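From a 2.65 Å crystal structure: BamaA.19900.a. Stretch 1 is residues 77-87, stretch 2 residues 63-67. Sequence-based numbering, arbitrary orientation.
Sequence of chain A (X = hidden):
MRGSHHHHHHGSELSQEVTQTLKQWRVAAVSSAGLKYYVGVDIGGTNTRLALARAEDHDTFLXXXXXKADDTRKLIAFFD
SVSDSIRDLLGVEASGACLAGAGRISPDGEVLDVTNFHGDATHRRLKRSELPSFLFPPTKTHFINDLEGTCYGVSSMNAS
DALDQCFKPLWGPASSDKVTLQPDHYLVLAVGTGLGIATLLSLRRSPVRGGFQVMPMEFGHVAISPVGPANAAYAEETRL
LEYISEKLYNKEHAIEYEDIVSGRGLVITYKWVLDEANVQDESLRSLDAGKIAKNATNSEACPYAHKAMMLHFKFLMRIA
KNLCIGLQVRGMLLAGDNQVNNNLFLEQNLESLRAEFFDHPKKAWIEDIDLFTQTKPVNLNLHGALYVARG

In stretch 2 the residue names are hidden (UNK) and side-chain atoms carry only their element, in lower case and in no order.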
# COMPACT_ATOMS: atom_id res chain seq x y z
N ALA A 77 -11.65 12.84 -30.78
CA ALA A 77 -12.55 13.74 -31.50
C ALA A 77 -12.98 14.91 -30.63
O ALA A 77 -13.13 16.03 -31.11
CB ALA A 77 -13.77 12.96 -32.00
N PHE A 78 -13.19 14.67 -29.33
CA PHE A 78 -13.51 15.77 -28.43
C PHE A 78 -12.34 16.73 -28.29
O PHE A 78 -12.53 17.95 -28.35
CB PHE A 78 -13.94 15.21 -27.07
CG PHE A 78 -13.91 16.21 -25.92
CD1 PHE A 78 -14.97 17.09 -25.71
CD2 PHE A 78 -12.84 16.24 -25.03
CE1 PHE A 78 -14.96 18.01 -24.64
CE2 PHE A 78 -12.83 17.15 -23.95
CZ PHE A 78 -13.89 18.04 -23.76
N PHE A 79 -11.12 16.21 -28.15
CA PHE A 79 -9.95 17.08 -27.99
C PHE A 79 -9.70 17.90 -29.25
O PHE A 79 -9.54 19.13 -29.18
CB PHE A 79 -8.72 16.25 -27.63
CG PHE A 79 -8.77 15.59 -26.28
CD1 PHE A 79 -9.38 16.23 -25.20
CD2 PHE A 79 -8.22 14.33 -26.08
CE1 PHE A 79 -9.42 15.63 -23.94
CE2 PHE A 79 -8.26 13.72 -24.83
CZ PHE A 79 -8.86 14.37 -23.75
N ASP A 80 -9.66 17.25 -30.42
CA ASP A 80 -9.54 17.97 -31.68
C ASP A 80 -10.58 19.09 -31.78
O ASP A 80 -10.25 20.23 -32.10
CB ASP A 80 -9.69 17.01 -32.87
CG ASP A 80 -8.51 16.06 -33.02
OD1 ASP A 80 -7.47 16.28 -32.36
OD2 ASP A 80 -8.63 15.08 -33.80
N SER A 81 -11.84 18.77 -31.49
CA SER A 81 -12.90 19.76 -31.63
C SER A 81 -12.69 20.93 -30.69
O SER A 81 -12.68 22.09 -31.11
CB SER A 81 -14.25 19.11 -31.37
OG SER A 81 -15.27 20.08 -31.40
N VAL A 82 -12.52 20.65 -29.39
CA VAL A 82 -12.40 21.75 -28.44
C VAL A 82 -11.08 22.48 -28.61
O VAL A 82 -10.98 23.66 -28.28
CB VAL A 82 -12.58 21.23 -27.00
CG1 VAL A 82 -11.33 20.54 -26.52
CG2 VAL A 82 -12.95 22.36 -26.08
N SER A 83 -10.05 21.81 -29.14
CA SER A 83 -8.79 22.50 -29.42
C SER A 83 -8.99 23.55 -30.51
O SER A 83 -8.59 24.71 -30.34
CB SER A 83 -7.73 21.48 -29.84
OG SER A 83 -6.50 22.12 -30.15
N ASP A 84 -9.61 23.17 -31.62
CA ASP A 84 -9.87 24.15 -32.67
C ASP A 84 -10.75 25.29 -32.18
O ASP A 84 -10.56 26.44 -32.60
CB ASP A 84 -10.52 23.46 -33.88
CG ASP A 84 -9.53 22.63 -34.66
OD1 ASP A 84 -8.36 22.58 -34.26
OD2 ASP A 84 -9.92 22.04 -35.69
N SER A 85 -11.69 25.01 -31.27
CA SER A 85 -12.58 26.05 -30.76
C SER A 85 -11.82 27.07 -29.93
O SER A 85 -12.01 28.28 -30.09
CB SER A 85 -13.72 25.43 -29.95
OG SER A 85 -14.72 24.88 -30.80
N ILE A 86 -10.96 26.61 -29.02
CA ILE A 86 -10.15 27.52 -28.22
C ILE A 86 -9.15 28.26 -29.09
O ILE A 86 -8.87 29.45 -28.87
CB ILE A 86 -9.46 26.74 -27.08
CG1 ILE A 86 -10.51 26.20 -26.11
CG2 ILE A 86 -8.43 27.60 -26.36
CD1 ILE A 86 -10.02 25.03 -25.29
N ARG A 87 -8.61 27.59 -30.11
CA ARG A 87 -7.68 28.25 -31.01
C ARG A 87 -8.34 29.44 -31.72
O ARG A 87 -7.73 30.50 -31.86
CB ARG A 87 -7.14 27.25 -32.02
CG ARG A 87 -6.10 27.83 -32.94
CD ARG A 87 -5.45 26.75 -33.77
NE ARG A 87 -6.30 26.35 -34.88
CZ ARG A 87 -5.98 25.39 -35.73
NH1 ARG A 87 -4.84 24.73 -35.57
NH2 ARG A 87 -6.79 25.08 -36.73
N UNK A 63 -13.49 26.07 -16.76
CA UNK A 63 -13.88 24.82 -17.40
C UNK A 63 -14.49 25.15 -18.76
O UNK A 63 -15.47 25.89 -18.83
n UNK A 63 -17.21 21.41 -16.40
c UNK A 63 -14.88 24.04 -16.54
c UNK A 63 -15.91 21.71 -16.28
c UNK A 63 -15.35 22.74 -17.24
o UNK A 63 -15.18 21.18 -15.44
N UNK A 64 -13.92 24.61 -19.83
CA UNK A 64 -14.41 24.96 -21.15
C UNK A 64 -15.30 23.86 -21.72
O UNK A 64 -16.25 24.16 -22.46
c UNK A 64 -12.18 26.09 -21.44
c UNK A 64 -12.70 24.04 -22.75
c UNK A 64 -13.26 25.28 -22.13
N UNK A 65 -15.04 22.60 -21.38
CA UNK A 65 -15.91 21.57 -21.94
C UNK A 65 -15.86 20.29 -21.11
O UNK A 65 -14.83 19.93 -20.55
c UNK A 65 -16.78 20.96 -24.26
c UNK A 65 -16.49 21.20 -25.73
c UNK A 65 -17.99 21.81 -23.82
c UNK A 65 -15.54 21.25 -23.39
N UNK A 66 -17.01 19.63 -21.05
CA UNK A 66 -17.13 18.29 -20.50
C UNK A 66 -17.93 17.44 -21.47
O UNK A 66 -18.76 17.95 -22.24
c UNK A 66 -19.94 18.34 -17.76
c UNK A 66 -17.81 18.29 -19.11
n UNK A 66 -22.18 17.83 -16.72
c UNK A 66 -21.44 18.62 -17.76
c UNK A 66 -19.29 18.67 -19.11
N UNK A 67 -17.68 16.13 -21.45
CA UNK A 67 -18.25 15.23 -22.44
C UNK A 67 -18.39 13.85 -21.80
O UNK A 67 -17.63 13.49 -20.90
c UNK A 67 -17.38 15.21 -23.72
c UNK A 67 -18.07 14.44 -24.85
c UNK A 67 -16.01 14.63 -23.44

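Position 63 opens the stretch, within a strand that begins earlier in the chain, with five side-chain atoms: three carbons in a row, the third carrying one oxygen and one nitrogen. A terminal carbon bonded to both O and N, after two methylene carbons, is a carboxamide on a two-carbon spacer, which makes the residue Gln 63. Its side chain is out of reach of stretch 1, so the polar group stays clear of the packing and asks nothing of stretch 1.

Position 64 has three carbons, with the first carrying the other two. This fork directly at the beta carbon, with no heteroatom, is the mark of Val 64. The side chain is buried and its CA-to-CB bond points toward the helix, where one methyl serves two helical residues a turn apart: CG2 of Val 64 lies 3.7 Å from CG2 of Val 82 and 3.8 Å from CD1 of Ile 86. Ile 86 reaches this methyl with the tip of its longer chain, in the m, t rotamer.

Position 65 carries four carbons, forked at the second, so the branch sits one atom further out than at Val 64. That pattern gives Leu 65. It also points toward the helix and has the largest covered area of the strand residues. Its fork lies near the plane of the aromatic ring, at the edge, with CG of Leu 65 3.5 Å from CE1 of Phe 78, while CD2 of Leu 65 sits 3.7 Å from CG2 of Val 82. The side chain thus touches two helical residues four apart. Both of its chi angles, -143° and 34°, fall between the usual wells.

Position 66 shows four carbons in a row ending in nitrogen, an unbranched chain with an amine at its tip: Lys 66. Its CA-to-CB bond points away from the helix, and the residue is exposed and its side chain makes no contact with stretch 1. What the helix meets here is backbone, with C of Lys 66 4.4 Å from CE1 of Phe 78.

Position 67 again has three carbons, one carrying two, and so is Val 67. Here the methyl lies over the aromatic face: CG1 of Val 67 is 3.5 Å from the centroid of the Phe 78 ring and only 13° off its normal, a CH-pi contact. The same CG1 of Val 67 is 3.5 Å from CD1 of Phe 78.

The contact is wholly apolar, with no hydrogen bond between the stretches. Helix and strand run nearly antiparallel, at 159°, so residues 78, 82 and 86, spaced four apart along the helix, meet the strand in descending order: Phe 78 beside Val 67, Val 82 beside Leu 65, Ile 86 against Val 64. Phe 78 is the anchor, its ring engaged on a face and at its edge. The rule is simple: one helical stripe of apolar side chains, matched by branched aliphatics, with the lysine turned outward.

Stretch 2, residues 63-67: QVLKV
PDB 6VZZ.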